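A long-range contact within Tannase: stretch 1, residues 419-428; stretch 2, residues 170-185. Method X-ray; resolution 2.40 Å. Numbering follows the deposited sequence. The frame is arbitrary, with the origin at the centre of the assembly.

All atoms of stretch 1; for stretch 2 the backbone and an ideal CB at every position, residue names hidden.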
# COMPACT_ATOMS: atom_id res chain seq x y z
N LYS A 419 2.16 -3.20 15.66
CA LYS A 419 1.28 -2.04 15.70
C LYS A 419 1.73 -0.96 14.73
O LYS A 419 0.94 -0.45 13.92
CB LYS A 419 1.22 -1.47 17.11
CG LYS A 419 0.30 -0.27 17.18
CD LYS A 419 0.49 0.57 18.46
CE LYS A 419 -0.10 1.97 18.25
NZ LYS A 419 -0.22 2.73 19.50
N MET A 420 3.02 -0.60 14.79
CA MET A 420 3.54 0.50 13.98
C MET A 420 3.41 0.27 12.48
O MET A 420 3.61 1.24 11.72
CB MET A 420 5.00 0.76 14.31
CG MET A 420 5.20 1.63 15.54
SD MET A 420 6.96 1.93 15.81
CE MET A 420 7.30 0.56 16.88
N MET A 421 3.13 -0.96 12.03
CA MET A 421 2.97 -1.22 10.61
C MET A 421 1.52 -1.23 10.18
O MET A 421 1.26 -1.41 8.99
CB MET A 421 3.61 -2.57 10.21
CG MET A 421 5.10 -2.67 10.43
SD MET A 421 5.99 -1.35 9.60
CE MET A 421 5.35 -1.42 7.90
N ASN A 422 0.58 -1.04 11.12
CA ASN A 422 -0.84 -1.23 10.82
C ASN A 422 -1.65 0.05 10.97
O ASN A 422 -1.90 0.50 12.10
CB ASN A 422 -1.43 -2.31 11.71
CG ASN A 422 -2.85 -2.69 11.29
OD1 ASN A 422 -3.38 -2.14 10.32
ND2 ASN A 422 -3.45 -3.62 12.01
N PRO A 423 -2.10 0.67 9.87
CA PRO A 423 -2.88 1.91 9.98
C PRO A 423 -4.13 1.77 10.85
O PRO A 423 -4.58 2.78 11.41
CB PRO A 423 -3.28 2.22 8.53
CG PRO A 423 -2.44 1.48 7.71
CD PRO A 423 -1.92 0.27 8.47
N MET A 424 -4.67 0.56 11.01
CA MET A 424 -5.88 0.37 11.81
C MET A 424 -5.74 0.93 13.23
O MET A 424 -6.69 1.52 13.76
CB MET A 424 -6.27 -1.10 11.87
CG MET A 424 -6.64 -1.66 10.52
SD MET A 424 -8.02 -0.79 9.75
CE MET A 424 -9.32 -1.33 10.83
N TYR A 425 -4.59 0.75 13.87
CA TYR A 425 -4.47 1.22 15.24
C TYR A 425 -4.27 2.72 15.35
O TYR A 425 -4.15 3.24 16.46
CB TYR A 425 -3.31 0.52 15.97
CG TYR A 425 -3.36 -0.98 15.89
CD1 TYR A 425 -4.30 -1.70 16.61
CD2 TYR A 425 -2.46 -1.68 15.09
CE1 TYR A 425 -4.34 -3.09 16.54
CE2 TYR A 425 -2.50 -3.06 15.00
CZ TYR A 425 -3.44 -3.76 15.73
OH TYR A 425 -3.47 -5.13 15.64
N TYR A 426 -4.23 3.44 14.23
CA TYR A 426 -3.95 4.87 14.27
C TYR A 426 -5.08 5.74 13.73
O TYR A 426 -5.05 6.95 13.94
CB TYR A 426 -2.65 5.18 13.49
CG TYR A 426 -1.38 4.59 14.09
CD1 TYR A 426 -0.67 5.25 15.08
CD2 TYR A 426 -0.91 3.35 13.66
CE1 TYR A 426 0.49 4.72 15.63
CE2 TYR A 426 0.24 2.81 14.20
CZ TYR A 426 0.93 3.48 15.18
OH TYR A 426 2.07 2.91 15.69
N ILE A 427 -6.05 5.17 13.04
CA ILE A 427 -7.09 5.95 12.40
C ILE A 427 -8.15 6.30 13.42
O ILE A 427 -8.71 5.42 14.07
CB ILE A 427 -7.70 5.17 11.23
CG1 ILE A 427 -6.67 4.97 10.11
CG2 ILE A 427 -8.93 5.89 10.70
CD1 ILE A 427 -7.06 3.94 9.10
N ASP A 428 -8.43 7.60 13.54
CA ASP A 428 -9.26 8.23 14.57
C ASP A 428 -10.09 9.30 13.89
O ASP A 428 -9.78 9.74 12.78
CB ASP A 428 -8.41 8.95 15.63
CG ASP A 428 -8.49 8.32 16.95
OD1 ASP A 428 -9.17 7.28 17.06
OD2 ASP A 428 -7.87 8.88 17.89
N UNK A 170 0.41 0.22 1.34
CA UNK A 170 0.35 0.13 2.80
C UNK A 170 1.12 1.27 3.46
O UNK A 170 0.63 1.89 4.41
CB UNK A 170 0.90 -1.22 3.27
N UNK A 171 2.32 1.58 2.96
CA UNK A 171 3.12 2.63 3.59
C UNK A 171 2.52 4.01 3.35
O UNK A 171 2.48 4.86 4.25
CB UNK A 171 4.56 2.59 3.07
N UNK A 172 2.03 4.24 2.13
CA UNK A 172 1.31 5.49 1.87
C UNK A 172 0.11 5.65 2.81
O UNK A 172 -0.05 6.68 3.47
CB UNK A 172 0.84 5.54 0.41
N UNK A 173 -0.69 4.59 2.97
CA UNK A 173 -1.82 4.63 3.90
C UNK A 173 -1.35 4.84 5.34
O UNK A 173 -1.93 5.65 6.08
CB UNK A 173 -2.63 3.34 3.80
N UNK A 174 -0.35 4.06 5.78
CA UNK A 174 0.27 4.27 7.09
C UNK A 174 0.71 5.72 7.30
O UNK A 174 0.58 6.26 8.39
CB UNK A 174 1.47 3.34 7.25
N UNK A 175 1.33 6.33 6.27
CA UNK A 175 1.81 7.70 6.39
C UNK A 175 0.67 8.67 6.65
O UNK A 175 0.82 9.65 7.40
CB UNK A 175 2.57 8.11 5.12
N UNK A 176 -0.50 8.41 6.05
CA UNK A 176 -1.67 9.21 6.33
C UNK A 176 -2.31 8.93 7.69
O UNK A 176 -2.97 9.81 8.26
CB UNK A 176 -2.70 8.99 5.23
N UNK A 177 -2.11 7.73 8.22
CA UNK A 177 -2.85 7.35 9.42
C UNK A 177 -2.14 7.72 10.70
O UNK A 177 -2.81 7.98 11.70
CB UNK A 177 -3.12 5.84 9.41
N UNK A 178 -0.80 7.78 10.70
CA UNK A 178 -0.05 7.90 11.95
C UNK A 178 0.72 9.21 12.08
O UNK A 178 1.68 9.27 12.85
CB UNK A 178 0.93 6.73 12.07
N UNK A 179 0.32 10.26 11.36
CA UNK A 179 1.05 11.51 11.38
C UNK A 179 1.42 11.98 12.77
O UNK A 179 0.55 12.25 13.61
CB UNK A 179 0.23 12.59 10.68
N UNK A 180 2.72 12.04 13.04
CA UNK A 180 3.29 12.55 14.28
C UNK A 180 3.07 11.64 15.48
O UNK A 180 3.32 12.05 16.61
CB UNK A 180 2.70 13.93 14.58
N UNK A 181 2.66 10.40 15.26
CA UNK A 181 2.58 9.47 16.37
C UNK A 181 3.95 9.35 17.03
O UNK A 181 4.98 9.30 16.35
CB UNK A 181 2.08 8.10 15.90
N UNK A 182 3.94 9.31 18.36
CA UNK A 182 5.19 9.30 19.12
C UNK A 182 5.95 7.99 18.97
O UNK A 182 7.17 7.97 19.20
CB UNK A 182 4.90 9.56 20.60
N UNK A 183 5.27 6.90 18.60
CA UNK A 183 5.91 5.60 18.46
C UNK A 183 7.13 5.63 17.54
O UNK A 183 8.07 4.85 17.73
CB UNK A 183 4.90 4.58 17.93
N UNK A 184 7.10 6.49 16.52
CA UNK A 184 8.14 6.52 15.51
C UNK A 184 9.32 7.42 15.87
O UNK A 184 10.39 7.27 15.28
CB UNK A 184 7.54 6.98 14.18
N UNK A 185 9.14 8.32 16.84
CA UNK A 185 10.18 9.30 17.15
C UNK A 185 11.51 8.68 17.58
O UNK A 185 12.55 9.12 17.08
CB UNK A 185 9.68 10.23 18.25

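Positions 170 to 177 are helical, and 170 to 172 stand off from stretch 1 at the level of the CB, with nothing within 5.5 Å. Position 170 would take almost any helix former and is Ala 170. From 171 the bond points away, so only a longer chain could return to the Met 421 methyl. Leu 171 does so, its CD2 lying 3.9 Å from Met 421 CE. At 172 stretch 1 does not restrict the choice; it is Ser 172.

At 173 the CB points sideways, 4.3 Å from Pro 423 CG, which suits a small apolar group; Ala 173 keeps that distance. Position 174 also points sideways, but near it lies a hollow lined by Pro 423, the Met 421 side chain and the Met 420 and Met 421 carbonyls, which a branched aliphatic or methionine could enter. Leu 174 fills it: CD2 sits 3.9 Å from Pro 423 CD, and CD1 4.0 Å from Met 421 CE. Positions 175 and 176, equally unrestricted by stretch 1, are Leu 175 and Gly 176.

At 177 the CB points toward stretch 1 and is closely surrounded, 3.7 Å from both Ile 427 CG1 and Pro 423 CB and 4.2 Å from Tyr 426 CB, so little more than a methyl is expected. Ala 177 supplies it.

At 178 the chain leaves helical angles and the CB lies 3.7 Å from Tyr 426 CD1, over the ring face. A small residue would suit, and a hydroxyl could also reach back to the helix. Ser 178 CB makes a CH-pi contact, and Ser 178 OG adds a bond to Leu 174 O at 2.9 Å.

A type II turn spans 178 to 181. Stretch 1 leaves 179 and 180 free, but positive phi at 180 favours glycine or asparagine; they are Gly 179 and Asn 180. At 181 the CB points toward Tyr 426 CE1, 3.7 Å away, where a small side chain fits. Ser 181 OG lies 3.4 Å from Tyr 426 CE1, at the ring edge. Position 182 points away, admits many residues and is Gln 182.

Position 183 faces Tyr 426 OH, with the Lys 419 amine beyond: an acid is invited. Asp 183 OD2 accepts from Tyr 426 OH at 2.9 Å and forms a weak, salt-bridging hydrogen bond with Lys 419 NZ at 3.4 Å.

At 184 the bond runs sideways, but Met 420 O could accept from a long donor, and the Met 420 side chain suits a flat ring. Tyr 184 OH donates to Met 420 O at 2.7 Å, while Met 420 CG lies over its ring face. Position 185, unrestricted, is Leu 185.

Stretch 2, residues 170-185: ALSALLGASGNSQDYL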
# COMPACT_ATOMS: atom_id res chain seq x y z
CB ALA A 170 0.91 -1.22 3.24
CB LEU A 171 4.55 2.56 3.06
CG LEU A 171 5.38 1.32 3.44
CD1 LEU A 171 6.75 1.44 2.81
CD2 LEU A 171 5.49 1.16 4.98
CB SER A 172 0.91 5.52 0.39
OG SER A 172 -0.14 6.41 0.18
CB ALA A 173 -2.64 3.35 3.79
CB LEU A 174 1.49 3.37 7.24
CG LEU A 174 1.63 2.26 8.27
CD1 LEU A 174 3.11 1.90 8.40
CD2 LEU A 174 1.03 2.63 9.62
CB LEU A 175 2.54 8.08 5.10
CG LEU A 175 3.57 9.20 5.06
CD1 LEU A 175 4.79 8.91 5.90
CD2 LEU A 175 3.95 9.43 3.61
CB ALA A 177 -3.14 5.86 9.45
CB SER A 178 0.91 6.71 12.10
OG SER A 178 1.79 6.61 11.00
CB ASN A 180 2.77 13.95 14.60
CG ASN A 180 2.94 14.88 13.44
OD1 ASN A 180 4.04 15.04 12.94
ND2 ASN A 180 1.85 15.44 12.97
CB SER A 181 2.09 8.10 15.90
OG SER A 181 2.53 7.11 16.81
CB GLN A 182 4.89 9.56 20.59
CG GLN A 182 4.09 10.83 20.83
CD GLN A 182 4.93 11.94 21.42
OE1 GLN A 182 5.45 12.79 20.71
NE2 GLN A 182 5.08 11.93 22.75
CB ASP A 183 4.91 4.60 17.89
CG ASP A 183 3.66 4.49 18.73
OD1 ASP A 183 3.53 5.28 19.70
OD2 ASP A 183 2.83 3.61 18.42
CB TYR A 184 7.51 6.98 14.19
CG TYR A 184 6.34 6.13 13.77
CD1 TYR A 184 6.54 4.99 13.01
CD2 TYR A 184 5.04 6.46 14.12
CE1 TYR A 184 5.47 4.20 12.62
CE2 TYR A 184 3.97 5.68 13.74
CZ TYR A 184 4.19 4.56 12.98
OH TYR A 184 3.11 3.79 12.60
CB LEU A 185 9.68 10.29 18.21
CG LEU A 185 8.27 10.87 18.08
CD1 LEU A 185 8.10 11.96 19.13
CD2 LEU A 185 8.02 11.42 16.68
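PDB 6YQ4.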